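Local coordinates for protein geranylgeranyl pyrophosphate synthetase (Pyrococcus horikoshii, PDB 1WY0) that probably condenses isopentenyl pyrophosphate with allylic pyrophosphates to make geranylgeranyl pyrophosphate, by the chain elongation common to trans-prenyltransferases, at residues Lys16-Lys21 and Pro71-Glu76; Pro51-Thr56 and Ala180-Ser185; Lys232-Asp237 and Glu289-Leu294; Leu245-Phe250 and Gln260-Ile265. All coordinates share one frame; numbering follows the deposited sequence.

Interaction 1. Residues Lys16-Lys21 and Pro71-Glu76; sequences KLIDEK and PAVAIE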
loop_
_atom_site.group_PDB
_atom_site.type_symbol
_atom_site.label_atom_id
_atom_site.label_comp_id
_atom_site.label_asym_id
_atom_site.label_seq_id
_atom_site.Cartn_x
_atom_site.Cartn_y
_atom_site.Cartn_z
ATOM N N LYS A 16 -22.580 -7.085 10.347
ATOM C CA LYS A 16 -22.598 -6.245 11.539
ATOM C C LYS A 16 -21.328 -6.364 12.371
ATOM O O LYS A 16 -20.720 -5.360 12.732
ATOM C CB LYS A 16 -23.795 -6.596 12.430
ATOM C CG LYS A 16 -25.122 -5.997 11.988
ATOM C CD LYS A 16 -26.221 -6.340 12.992
ATOM C CE LYS A 16 -27.454 -5.457 12.820
ATOM N NZ LYS A 16 -28.692 -6.118 13.351
ATOM N N LEU A 17 -20.945 -7.597 12.687
ATOM C CA LEU A 17 -19.757 -7.860 13.491
ATOM C C LEU A 17 -18.531 -7.326 12.775
ATOM O O LEU A 17 -17.674 -6.677 13.367
ATOM C CB LEU A 17 -19.580 -9.366 13.703
ATOM C CG LEU A 17 -20.810 -10.221 14.022
ATOM C CD1 LEU A 17 -20.521 -11.674 13.658
ATOM C CD2 LEU A 17 -21.172 -10.086 15.498
ATOM N N ILE A 18 -18.457 -7.625 11.487
ATOM C CA ILE A 18 -17.344 -7.199 10.668
ATOM C C ILE A 18 -17.264 -5.687 10.613
ATOM O O ILE A 18 -16.190 -5.116 10.757
ATOM C CB ILE A 18 -17.479 -7.782 9.255
ATOM C CG1 ILE A 18 -17.499 -9.308 9.355
ATOM C CG2 ILE A 18 -16.346 -7.285 8.362
ATOM C CD1 ILE A 18 -16.226 -9.918 9.884
ATOM N N ASP A 19 -18.406 -5.033 10.435
ATOM C CA ASP A 19 -18.410 -3.582 10.351
ATOM C C ASP A 19 -17.972 -2.857 11.612
ATOM O O ASP A 19 -17.328 -1.818 11.526
ATOM C CB ASP A 19 -19.779 -3.070 9.892
ATOM C CG ASP A 19 -19.946 -3.160 8.389
ATOM O OD1 ASP A 19 -18.927 -3.004 7.686
ATOM O OD2 ASP A 19 -21.077 -3.373 7.907
ATOM N N GLU A 20 -18.312 -3.387 12.780
ATOM C CA GLU A 20 -17.896 -2.737 14.015
ATOM C C GLU A 20 -16.366 -2.729 14.055
ATOM O O GLU A 20 -15.747 -1.707 14.340
ATOM C CB GLU A 20 -18.445 -3.490 15.232
ATOM C CG GLU A 20 -19.958 -3.358 15.435
ATOM C CD GLU A 20 -20.449 -4.105 16.667
ATOM O OE1 GLU A 20 -21.094 -3.464 17.532
ATOM O OE2 GLU A 20 -20.183 -5.326 16.779
ATOM N N LYS A 21 -15.757 -3.870 13.746
ATOM C CA LYS A 21 -14.302 -3.978 13.756
ATOM C C LYS A 21 -13.637 -3.069 12.730
ATOM O O LYS A 21 -12.611 -2.448 13.012
ATOM C CB LYS A 21 -13.872 -5.429 13.522
ATOM C CG LYS A 21 -14.238 -6.359 14.666
ATOM C CD LYS A 21 -13.787 -5.792 16.002
ATOM C CE LYS A 21 -14.321 -6.612 17.176
ATOM N NZ LYS A 21 -13.946 -5.990 18.480
ATOM N N PRO A 71 -9.182 -11.347 10.908
ATOM C CA PRO A 71 -8.553 -11.776 9.656
ATOM C C PRO A 71 -9.504 -11.540 8.485
ATOM O O PRO A 71 -9.071 -11.313 7.355
ATOM C CB PRO A 71 -8.290 -13.259 9.901
ATOM C CG PRO A 71 -7.963 -13.278 11.346
ATOM C CD PRO A 71 -9.034 -12.391 11.938
ATOM N N ALA A 72 -10.805 -11.611 8.760
ATOM C CA ALA A 72 -11.818 -11.379 7.735
ATOM C C ALA A 72 -11.841 -9.877 7.471
ATOM O O ALA A 72 -12.018 -9.437 6.339
ATOM C CB ALA A 72 -13.180 -11.840 8.218
ATOM N N VAL A 73 -11.663 -9.098 8.530
ATOM C CA VAL A 73 -11.642 -7.651 8.401
ATOM C C VAL A 73 -10.456 -7.241 7.533
ATOM O O VAL A 73 -10.570 -6.356 6.693
ATOM C CB VAL A 73 -11.540 -6.975 9.787
ATOM C CG1 VAL A 73 -11.224 -5.487 9.635
ATOM C CG2 VAL A 73 -12.855 -7.147 10.539
ATOM N N ALA A 74 -9.325 -7.907 7.739
ATOM C CA ALA A 74 -8.106 -7.634 6.990
ATOM C C ALA A 74 -8.403 -7.732 5.504
ATOM O O ALA A 74 -8.081 -6.841 4.710
ATOM C CB ALA A 74 -7.029 -8.645 7.375
ATOM N N ILE A 75 -9.029 -8.834 5.134
ATOM C CA ILE A 75 -9.375 -9.068 3.752
ATOM C C ILE A 75 -10.327 -8.015 3.183
ATOM O O ILE A 75 -10.179 -7.613 2.030
ATOM C CB ILE A 75 -9.956 -10.485 3.584
ATOM C CG1 ILE A 75 -8.826 -11.502 3.790
ATOM C CG2 ILE A 75 -10.603 -10.643 2.204
ATOM C CD1 ILE A 75 -9.155 -12.920 3.333
ATOM N N GLU A 76 -11.291 -7.551 3.974
ATOM C CA GLU A 76 -12.214 -6.537 3.458
ATOM C C GLU A 76 -11.493 -5.206 3.321
ATOM O O GLU A 76 -11.825 -4.403 2.457
ATOM C CB GLU A 76 -13.434 -6.368 4.365
ATOM C CG GLU A 76 -14.478 -5.360 3.850
ATOM C CD GLU A 76 -15.110 -5.742 2.508
ATOM O OE1 GLU A 76 -14.756 -6.787 1.934
ATOM O OE2 GLU A 76 -15.978 -4.980 2.013
#
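Ala-72, whose methyl meets Ile-18, also takes part in one of the shortest backbone bonds here, Glu-76 N to Ala-72 O at 3.1 Å, an ordinary turn of the helix that presents its apolar face to helix 3-25. The contact joins that N-terminal helix to the helix bundle of the all-alpha isoprenoid synthase fold. The two segments cross steeply, at 74°, with their axes 9.6 Å apart at closest, a separation filled by small and branched aliphatic side chains. Ile-18 supplies two separate branches. Its CG2 lies opposite the backbone N and meets Val-73 CG2 at 4.1 Å, while CG1 carries the longer arm, bent at chi2 (-64°), so that CD1 comes to 4.0 Å from Ala-72 CB. Ile-18 and Val-73 lie alongside, pointing opposite ways, each offering a branch methyl to the other. One turn later the CB of Lys-21 rests on Val-73 CG2 at 3.6 Å; its chain bends at chi2 and carries the amino end away from the apolar joint. Beside this joint Asp-19 OD1 and Glu-76 OE2 stay 6.7 Å apart, like charges linked by Arg-48, which forms a salt bridge with each carboxylate and would be expected to ease their repulsion. Helix 49-57 packs against both segments, its Leu-55 touching Ile-18 and its Val-54 touching Ala-72, while on helix 107-126 Ala-124 meets Val-73.

Interaction 2. Residues Pro51-Thr56 and Ala180-Ser185; sequences PFVVLT and ALFEAS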
loop_
_atom_site.group_PDB
_atom_site.type_symbol
_atom_site.label_atom_id
_atom_site.label_comp_id
_atom_site.label_asym_id
_atom_site.label_seq_id
_atom_site.Cartn_x
_atom_site.Cartn_y
_atom_site.Cartn_z
ATOM N N PRO A 51 -15.520 -11.189 3.540
ATOM C CA PRO A 51 -15.427 -11.517 4.964
ATOM C C PRO A 51 -16.399 -12.655 5.296
ATOM O O PRO A 51 -16.091 -13.537 6.095
ATOM C CB PRO A 51 -15.819 -10.209 5.645
ATOM C CG PRO A 51 -15.405 -9.168 4.665
ATOM C CD PRO A 51 -15.833 -9.762 3.350
ATOM N N PHE A 52 -17.574 -12.625 4.674
ATOM C CA PHE A 52 -18.577 -13.662 4.892
ATOM C C PHE A 52 -17.998 -15.024 4.535
ATOM O O PHE A 52 -18.245 -16.012 5.218
ATOM C CB PHE A 52 -19.824 -13.408 4.034
ATOM C CG PHE A 52 -20.936 -14.403 4.267
ATOM C CD1 PHE A 52 -21.664 -14.390 5.451
ATOM C CD2 PHE A 52 -21.244 -15.359 3.307
ATOM C CE1 PHE A 52 -22.682 -15.314 5.674
ATOM C CE2 PHE A 52 -22.262 -16.289 3.519
ATOM C CZ PHE A 52 -22.983 -16.265 4.707
ATOM N N VAL A 53 -17.223 -15.075 3.461
ATOM C CA VAL A 53 -16.625 -16.328 3.043
ATOM C C VAL A 53 -15.624 -16.781 4.090
ATOM O O VAL A 53 -15.454 -17.978 4.327
ATOM C CB VAL A 53 -15.944 -16.171 1.675
ATOM C CG1 VAL A 53 -15.136 -17.417 1.325
ATOM C CG2 VAL A 53 -17.006 -15.927 0.626
ATOM N N VAL A 54 -14.974 -15.820 4.733
ATOM C CA VAL A 54 -14.002 -16.141 5.762
ATOM C C VAL A 54 -14.692 -16.845 6.934
ATOM O O VAL A 54 -14.427 -18.015 7.209
ATOM C CB VAL A 54 -13.298 -14.868 6.293
ATOM C CG1 VAL A 54 -12.323 -15.241 7.391
ATOM C CG2 VAL A 54 -12.563 -14.155 5.154
ATOM N N LEU A 55 -15.573 -16.119 7.618
ATOM C CA LEU A 55 -16.298 -16.652 8.768
ATOM C C LEU A 55 -17.097 -17.905 8.424
ATOM O O LEU A 55 -17.162 -18.835 9.219
ATOM C CB LEU A 55 -17.233 -15.585 9.349
ATOM C CG LEU A 55 -16.553 -14.263 9.719
ATOM C CD1 LEU A 55 -17.572 -13.297 10.303
ATOM C CD2 LEU A 55 -15.434 -14.523 10.707
ATOM N N THR A 56 -17.705 -17.930 7.244
ATOM C CA THR A 56 -18.485 -19.091 6.835
ATOM C C THR A 56 -17.578 -20.281 6.558
ATOM O O THR A 56 -17.967 -21.427 6.790
ATOM C CB THR A 56 -19.325 -18.806 5.570
ATOM O OG1 THR A 56 -20.195 -17.695 5.813
ATOM C CG2 THR A 56 -20.173 -20.015 5.212
ATOM N N ALA A 180 -7.501 -14.368 -6.585
ATOM C CA ALA A 180 -6.575 -14.578 -5.473
ATOM C C ALA A 180 -7.195 -14.239 -4.113
ATOM O O ALA A 180 -7.129 -15.005 -3.159
ATOM C CB ALA A 180 -5.335 -13.713 -5.712
ATOM N N LEU A 181 -7.771 -13.025 -4.030
ATOM C CA LEU A 181 -8.318 -12.577 -2.752
ATOM C C LEU A 181 -9.519 -13.421 -2.312
ATOM O O LEU A 181 -9.777 -13.607 -1.129
ATOM C CB LEU A 181 -8.733 -11.112 -2.891
ATOM C CG LEU A 181 -8.891 -10.417 -1.536
ATOM C CD1 LEU A 181 -7.606 -10.464 -0.708
ATOM C CD2 LEU A 181 -9.263 -8.940 -1.669
ATOM N N PHE A 182 -10.258 -13.909 -3.297
ATOM C CA PHE A 182 -11.417 -14.715 -2.976
ATOM C C PHE A 182 -10.923 -16.038 -2.423
ATOM O O PHE A 182 -11.409 -16.513 -1.403
ATOM C CB PHE A 182 -12.286 -14.949 -4.208
ATOM C CG PHE A 182 -13.720 -14.555 -4.007
ATOM C CD1 PHE A 182 -14.139 -13.256 -4.256
ATOM C CD2 PHE A 182 -14.646 -15.476 -3.533
ATOM C CE1 PHE A 182 -15.455 -12.874 -4.035
ATOM C CE2 PHE A 182 -15.975 -15.104 -3.306
ATOM C CZ PHE A 182 -16.375 -13.802 -3.557
ATOM N N GLU A 183 -9.936 -16.619 -3.089
ATOM C CA GLU A 183 -9.368 -17.885 -2.638
ATOM C C GLU A 183 -8.827 -17.723 -1.219
ATOM O O GLU A 183 -9.038 -18.581 -0.358
ATOM C CB GLU A 183 -8.234 -18.313 -3.564
ATOM C CG GLU A 183 -7.359 -19.408 -2.986
ATOM C CD GLU A 183 -6.241 -19.801 -3.914
ATOM O OE1 GLU A 183 -5.079 -19.585 -3.546
ATOM O OE2 GLU A 183 -6.513 -20.311 -5.018
ATOM N N ALA A 184 -8.130 -16.616 -0.984
ATOM C CA ALA A 184 -7.555 -16.330 0.321
ATOM C C ALA A 184 -8.627 -16.246 1.397
ATOM O O ALA A 184 -8.397 -16.635 2.533
ATOM C CB ALA A 184 -6.774 -15.035 0.272
ATOM N N SER A 185 -9.794 -15.721 1.036
ATOM C CA SER A 185 -10.903 -15.594 1.967
ATOM C C SER A 185 -11.310 -16.974 2.492
ATOM O O SER A 185 -11.396 -17.194 3.701
ATOM C CB SER A 185 -12.104 -14.941 1.271
ATOM O OG SER A 185 -11.785 -13.652 0.779
#
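Val-53 and Val-54 pack against Ser-185 and Phe-182 where two buried helices of the all-alpha isoprenoid synthase fold run nearly alongside each other, 27° apart in direction and with axes 8.9 Å apart at closest. Val-53 can be followed outward. Its CB lies 4.1 Å from Ser-185 CB; beyond it CG1, opposite the backbone N, leans on that same Ser-185 CB at 3.9 Å. The other methyl, CG2, turns to the aromatic side chain and meets Phe-182 CE2 at 4.1 Å, approaching the ring obliquely, with the valine side chain as a whole set roughly perpendicular to that of Phe-182. A valine therefore serves two partners from one branch point. Val-54 allows a still closer backbone approach: its CA-H points to Ser-185 O, with CA and O 3.5 Å apart and an angle of 149° at the hydrogen, and its CG2 sits 3.6 Å from the same Ser-185 O. Such nearness suits a small residue at the crossing, and serine can be buried here because its hydroxyl is spent inside its own helix. Ile-75 of helix 69-90 also packs on Ser-185. Ser-185 OG donates to Leu-181 O at 2.8 Å, tilted 24° from the carbonyl plane, and Ser-185 N reaches the same Leu-181 O from the opposite face.

Interaction 3. Residues Lys232-Asp237 and Glu289-Leu294; sequences KPVGSD and EAIDLL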
loop_
_atom_site.group_PDB
_atom_site.type_symbol
_atom_site.label_atom_id
_atom_site.label_comp_id
_atom_site.label_asym_id
_atom_site.label_seq_id
_atom_site.Cartn_x
_atom_site.Cartn_y
_atom_site.Cartn_z
ATOM N N LYS A 232 -28.914 0.646 -16.362
ATOM C CA LYS A 232 -28.248 1.351 -17.451
ATOM C C LYS A 232 -28.110 0.474 -18.697
ATOM O O LYS A 232 -28.239 -0.743 -18.661
ATOM C CB LYS A 232 -26.867 1.792 -16.962
ATOM C CG LYS A 232 -25.747 0.909 -17.514
ATOM C CD LYS A 232 -24.570 0.794 -16.543
ATOM C CE LYS A 232 -24.420 -0.618 -15.968
ATOM N NZ LYS A 232 -23.124 -1.172 -16.356
ATOM N N PRO A 233 -27.876 1.145 -19.840
ATOM C CA PRO A 233 -27.779 0.470 -21.127
ATOM C C PRO A 233 -26.638 -0.551 -21.156
ATOM O O PRO A 233 -25.672 -0.466 -20.408
ATOM C CB PRO A 233 -27.550 1.534 -22.199
ATOM C CG PRO A 233 -27.799 2.903 -21.571
ATOM C CD PRO A 233 -27.686 2.577 -20.009
ATOM N N VAL A 234 -26.811 -1.551 -22.038
ATOM C CA VAL A 234 -25.811 -2.601 -22.154
ATOM C C VAL A 234 -24.591 -2.135 -22.955
ATOM O O VAL A 234 -24.639 -1.178 -23.718
ATOM C CB VAL A 234 -26.465 -3.796 -22.850
ATOM C CG1 VAL A 234 -27.568 -4.378 -21.967
ATOM C CG2 VAL A 234 -27.067 -3.359 -24.172
ATOM N N GLY A 235 -23.464 -2.838 -22.731
ATOM C CA GLY A 235 -22.283 -2.607 -23.559
ATOM C C GLY A 235 -21.429 -1.446 -23.047
ATOM O O GLY A 235 -20.623 -0.873 -23.767
ATOM N N SER A 236 -21.463 -1.030 -21.787
ATOM C CA SER A 236 -20.561 0.029 -21.361
ATOM C C SER A 236 -19.128 -0.505 -21.346
ATOM O O SER A 236 -18.175 0.263 -21.434
ATOM C CB SER A 236 -20.959 0.573 -19.980
ATOM O OG SER A 236 -21.024 -0.458 -19.013
ATOM N N ASP A 237 -18.975 -1.822 -21.238
ATOM C CA ASP A 237 -17.645 -2.415 -21.262
ATOM C C ASP A 237 -17.099 -2.348 -22.691
ATOM O O ASP A 237 -15.886 -2.366 -22.902
ATOM C CB ASP A 237 -17.672 -3.875 -20.796
ATOM C CG ASP A 237 -17.770 -4.013 -19.283
ATOM O OD1 ASP A 237 -17.542 -3.016 -18.563
ATOM O OD2 ASP A 237 -18.055 -5.131 -18.811
ATOM N N GLU A 289 -23.861 -3.200 -32.874
ATOM C CA GLU A 289 -23.120 -3.855 -33.943
ATOM C C GLU A 289 -21.950 -4.640 -33.353
ATOM O O GLU A 289 -21.544 -5.659 -33.906
ATOM C CB GLU A 289 -22.593 -2.830 -34.954
ATOM C CG GLU A 289 -21.529 -3.403 -35.888
ATOM C CD GLU A 289 -21.103 -2.456 -36.999
ATOM O OE1 GLU A 289 -21.312 -1.226 -36.880
ATOM O OE2 GLU A 289 -20.535 -2.954 -37.995
ATOM N N ALA A 290 -21.421 -4.162 -32.227
ATOM C CA ALA A 290 -20.296 -4.813 -31.550
ATOM C C ALA A 290 -20.761 -6.051 -30.790
ATOM O O ALA A 290 -20.087 -7.076 -30.781
ATOM C CB ALA A 290 -19.622 -3.836 -30.594
ATOM N N ILE A 291 -21.919 -5.957 -30.148
ATOM C CA ILE A 291 -22.443 -7.098 -29.421
ATOM C C ILE A 291 -22.859 -8.180 -30.417
ATOM O O ILE A 291 -22.736 -9.373 -30.140
ATOM C CB ILE A 291 -23.632 -6.684 -28.539
ATOM C CG1 ILE A 291 -23.110 -5.812 -27.394
ATOM C CG2 ILE A 291 -24.367 -7.911 -28.024
ATOM C CD1 ILE A 291 -24.171 -5.279 -26.454
ATOM N N ASP A 292 -23.328 -7.756 -31.588
ATOM C CA ASP A 292 -23.729 -8.704 -32.618
ATOM C C ASP A 292 -22.514 -9.470 -33.136
ATOM O O ASP A 292 -22.596 -10.664 -33.438
ATOM C CB ASP A 292 -24.413 -7.979 -33.778
ATOM C CG ASP A 292 -25.833 -7.566 -33.448
ATOM O OD1 ASP A 292 -26.431 -8.173 -32.529
ATOM O OD2 ASP A 292 -26.354 -6.646 -34.116
ATOM N N LEU A 293 -21.390 -8.774 -33.248
ATOM C CA LEU A 293 -20.161 -9.396 -33.712
ATOM C C LEU A 293 -19.732 -10.470 -32.726
ATOM O O LEU A 293 -19.236 -11.513 -33.122
ATOM C CB LEU A 293 -19.055 -8.351 -33.864
ATOM C CG LEU A 293 -19.071 -7.619 -35.200
ATOM C CD1 LEU A 293 -17.953 -6.592 -35.252
ATOM C CD2 LEU A 293 -18.913 -8.633 -36.319
ATOM N N LEU A 294 -19.942 -10.208 -31.441
ATOM C CA LEU A 294 -19.586 -11.145 -30.384
ATOM C C LEU A 294 -20.480 -12.391 -30.374
ATOM O O LEU A 294 -20.010 -13.505 -30.118
ATOM C CB LEU A 294 -19.682 -10.449 -29.022
ATOM C CG LEU A 294 -18.759 -9.254 -28.764
ATOM C CD1 LEU A 294 -19.040 -8.694 -27.386
ATOM C CD2 LEU A 294 -17.301 -9.688 -28.882
#
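Val-234 and Gly-235 meet a single side chain, Ile-291, in the loop that, after the second aspartate-rich DDxxD sequence of the polyprenyl synthetase family and the short helix 227-230, turns into helix 236-240. The apolar contact is slight and made by methyls: Val-234 CG2 touches Ile-291 CD1 at 4.2 Å. Isoleucine suits the helix side because CG1, opposite the carbonyl carbon, continues into an extended arm (chi2 178°) that spans the gap and brings CD1 to the loop. Backbone contact adds the second touch, Gly-235 CA to Ile-291 CD1 at 4.4 Å. Polar bonds of the loop run elsewhere, several of them to Asp-222 and one from Val-234 N to Glu-227. Asp-222 ends that DDxxD sequence; its backbone is hydrogen-bonded to that of Gly-235, its OD2 accepts from Asp-237 N and its OD1 bridges to Lys-232 NZ, bonds that would be expected to hold the turn. In relatives, DDxxD aspartates bind magnesium at the pyrophosphate site. Gly-235 occupies the N-cap position with a positive phi of 85°, a conformation in which a side chain would press on the carbonyl oxygen of Val-234; a CB would also lie 3.6 Å from Ile-291 CD1.

Interaction 4. Residues Leu245-Phe250 and Gln260-Ile265; sequences LIVAHF and QRFLKI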
loop_
_atom_site.group_PDB
_atom_site.type_symbol
_atom_site.label_atom_id
_atom_site.label_comp_id
_atom_site.label_asym_id
_atom_site.label_seq_id
_atom_site.Cartn_x
_atom_site.Cartn_y
_atom_site.Cartn_z
ATOM N N LEU A 245 -13.326 -11.904 -20.782
ATOM C CA LEU A 245 -13.165 -13.225 -21.390
ATOM C C LEU A 245 -13.954 -13.303 -22.687
ATOM O O LEU A 245 -13.597 -14.054 -23.592
ATOM C CB LEU A 245 -13.654 -14.317 -20.438
ATOM C CG LEU A 245 -13.685 -15.727 -21.030
ATOM C CD1 LEU A 245 -12.351 -16.063 -21.682
ATOM C CD2 LEU A 245 -14.017 -16.719 -19.928
ATOM N N ILE A 246 -15.035 -12.529 -22.763
ATOM C CA ILE A 246 -15.883 -12.490 -23.946
ATOM C C ILE A 246 -15.123 -11.895 -25.128
ATOM O O ILE A 246 -15.155 -12.419 -26.243
ATOM C CB ILE A 246 -17.143 -11.644 -23.678
ATOM C CG1 ILE A 246 -17.896 -12.218 -22.477
ATOM C CG2 ILE A 246 -18.037 -11.618 -24.914
ATOM C CD1 ILE A 246 -18.928 -11.286 -21.881
ATOM N N VAL A 247 -14.432 -10.790 -24.877
ATOM C CA VAL A 247 -13.661 -10.115 -25.908
ATOM C C VAL A 247 -12.445 -10.962 -26.308
ATOM O O VAL A 247 -12.040 -10.965 -27.472
ATOM C CB VAL A 247 -13.211 -8.732 -25.397
ATOM C CG1 VAL A 247 -12.211 -8.125 -26.328
ATOM C CG2 VAL A 247 -14.407 -7.821 -25.278
ATOM N N ALA A 248 -11.859 -11.679 -25.348
ATOM C CA ALA A 248 -10.709 -12.526 -25.654
ATOM C C ALA A 248 -11.152 -13.674 -26.566
ATOM O O ALA A 248 -10.461 -14.014 -27.526
ATOM C CB ALA A 248 -10.094 -13.080 -24.375
ATOM N N HIS A 249 -12.300 -14.272 -26.266
ATOM C CA HIS A 249 -12.804 -15.364 -27.091
ATOM C C HIS A 249 -13.079 -14.857 -28.496
ATOM O O HIS A 249 -12.782 -15.531 -29.478
ATOM C CB HIS A 249 -14.096 -15.936 -26.513
ATOM C CG HIS A 249 -14.715 -17.001 -27.366
ATOM N ND1 HIS A 249 -15.579 -16.719 -28.403
ATOM C CD2 HIS A 249 -14.630 -18.350 -27.307
ATOM C CE1 HIS A 249 -16.001 -17.848 -28.946
ATOM N NE2 HIS A 249 -15.440 -18.852 -28.296
ATOM N N PHE A 250 -13.652 -13.666 -28.599
ATOM C CA PHE A 250 -13.973 -13.117 -29.919
ATOM C C PHE A 250 -12.723 -12.880 -30.775
ATOM O O PHE A 250 -12.660 -13.215 -31.952
ATOM C CB PHE A 250 -14.724 -11.800 -29.729
ATOM C CG PHE A 250 -14.778 -11.063 -31.035
ATOM C CD1 PHE A 250 -13.877 -10.037 -31.283
ATOM C CD2 PHE A 250 -15.748 -11.384 -31.970
ATOM C CE1 PHE A 250 -13.947 -9.327 -32.473
ATOM C CE2 PHE A 250 -15.814 -10.669 -33.164
ATOM C CZ PHE A 250 -14.913 -9.642 -33.420
ATOM N N GLN A 260 -11.408 -6.305 -37.347
ATOM C CA GLN A 260 -11.083 -4.920 -37.696
ATOM C C GLN A 260 -12.271 -3.978 -37.524
ATOM O O GLN A 260 -12.113 -2.835 -37.117
ATOM C CB GLN A 260 -10.583 -4.837 -39.141
ATOM C CG GLN A 260 -9.378 -5.716 -39.433
ATOM C CD GLN A 260 -8.235 -5.460 -38.475
ATOM O OE1 GLN A 260 -7.726 -4.339 -38.383
ATOM N NE2 GLN A 260 -7.823 -6.498 -37.750
ATOM N N ARG A 261 -13.462 -4.455 -37.853
ATOM C CA ARG A 261 -14.626 -3.600 -37.645
ATOM C C ARG A 261 -14.930 -3.439 -36.149
ATOM O O ARG A 261 -15.260 -2.370 -35.645
ATOM C CB ARG A 261 -15.806 -4.254 -38.367
ATOM C CG ARG A 261 -17.100 -3.453 -38.241
ATOM C CD ARG A 261 -16.890 -1.962 -38.510
ATOM N NE ARG A 261 -18.175 -1.258 -38.517
ATOM C CZ ARG A 261 -18.147 0.080 -38.431
ATOM N NH1 ARG A 261 -16.991 0.716 -38.361
ATOM N NH2 ARG A 261 -19.294 0.760 -38.389
ATOM N N PHE A 262 -14.829 -4.574 -35.437
ATOM C CA PHE A 262 -15.035 -4.547 -33.997
ATOM C C PHE A 262 -14.084 -3.557 -33.313
ATOM O O PHE A 262 -14.417 -2.882 -32.348
ATOM C CB PHE A 262 -14.773 -5.960 -33.478
ATOM C CG PHE A 262 -15.035 -6.012 -32.003
ATOM C CD1 PHE A 262 -16.346 -6.060 -31.543
ATOM C CD2 PHE A 262 -13.976 -6.094 -31.117
ATOM C CE1 PHE A 262 -16.593 -6.200 -30.186
ATOM C CE2 PHE A 262 -14.232 -6.235 -29.757
ATOM C CZ PHE A 262 -15.538 -6.290 -29.288
ATOM N N LEU A 263 -12.841 -3.517 -33.832
ATOM C CA LEU A 263 -11.835 -2.657 -33.216
ATOM C C LEU A 263 -12.109 -1.170 -33.454
ATOM O O LEU A 263 -11.751 -0.307 -32.663
ATOM C CB LEU A 263 -10.462 -3.044 -33.768
ATOM C CG LEU A 263 -9.765 -4.096 -32.903
ATOM C CD1 LEU A 263 -8.321 -4.347 -33.341
ATOM C CD2 LEU A 263 -9.701 -3.705 -31.427
ATOM N N LYS A 264 -12.724 -0.867 -34.608
ATOM C CA LYS A 264 -13.109 0.516 -34.840
ATOM C C LYS A 264 -14.087 0.991 -33.760
ATOM O O LYS A 264 -13.958 2.063 -33.183
ATOM C CB LYS A 264 -13.756 0.618 -36.219
ATOM C CG LYS A 264 -12.724 0.820 -37.332
ATOM C CD LYS A 264 -13.347 1.404 -38.597
ATOM C CE LYS A 264 -13.541 0.345 -39.687
ATOM N NZ LYS A 264 -14.636 0.744 -40.565
ATOM N N ILE A 265 -15.108 0.145 -33.512
ATOM C CA ILE A 265 -16.165 0.541 -32.586
ATOM C C ILE A 265 -15.968 -0.033 -31.179
ATOM O O ILE A 265 -16.914 -0.269 -30.438
ATOM C CB ILE A 265 -17.501 0.053 -33.152
ATOM C CG1 ILE A 265 -17.458 -1.462 -33.361
ATOM C CG2 ILE A 265 -17.765 0.712 -34.517
ATOM C CD1 ILE A 265 -18.741 -1.996 -33.994
#
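Val-247 is the first residue of 245-250 to touch the facing segment: its CG1 comes within 4.4 Å of Phe-262 CE2, reaching the ring obliquely, a light contact from a compact side chain. Two residues on, His-249 belongs to another face of the helix, where ND1 is hydrogen-bonded to Ser-299 and the ring stacks on Tyr-302. Phe-250 is the main contributor from this segment. Its CG stands opposite the backbone N (chi1 167°), which sends the ring out toward helix 256-264, and there CE1 lies over one face of the Phe-262 ring, 3.5 Å from Phe-262 CD2. The two helices follow each other in the chain with only a short link between them, a helical hairpin within the all-alpha prenyl synthase fold, and the phenylalanine pair fills the space between its arms. The ring centroids are 4.5 Å apart and the planes 46° to each other, the side chains overlapping as they point opposite ways. Phe-250 CZ runs on to Phe-262 CB, at 3.7 Å. An alanine in place of Phe-262 would keep that CB but is likely to leave the Phe-250 ring without its aromatic mate and Val-247 CG1 without the ring it touches. Phe-262 also stacks on Phe-266, meets Phe-251 at a steep angle, and touches Leu-293 and Leu-294 of helix 283-296.

In the fold
The four contacts form two pairs on opposite sides of the chain's centre. Interactions 1 and 2, with centres 11 Å apart, share packing: Glu-76 CB lies 3.4 Å from Pro-51 CG. Interactions 3 and 4, centres 10 Å apart, are joined by a salt bridge, Glu-289 OE2 to Arg-261 NE at 3.0 Å. The nearest atoms of interactions 2 and 4 are about 15 Å apart, so the two pairs do not touch. Helix 69-90, used by interaction 1, bears the first aspartate-rich sequence and Tyr-81 of a mercury site; Asp-222, beside interaction 3, belongs to the second. In relatives these two aspartate-rich sequences flank the substrate cavity.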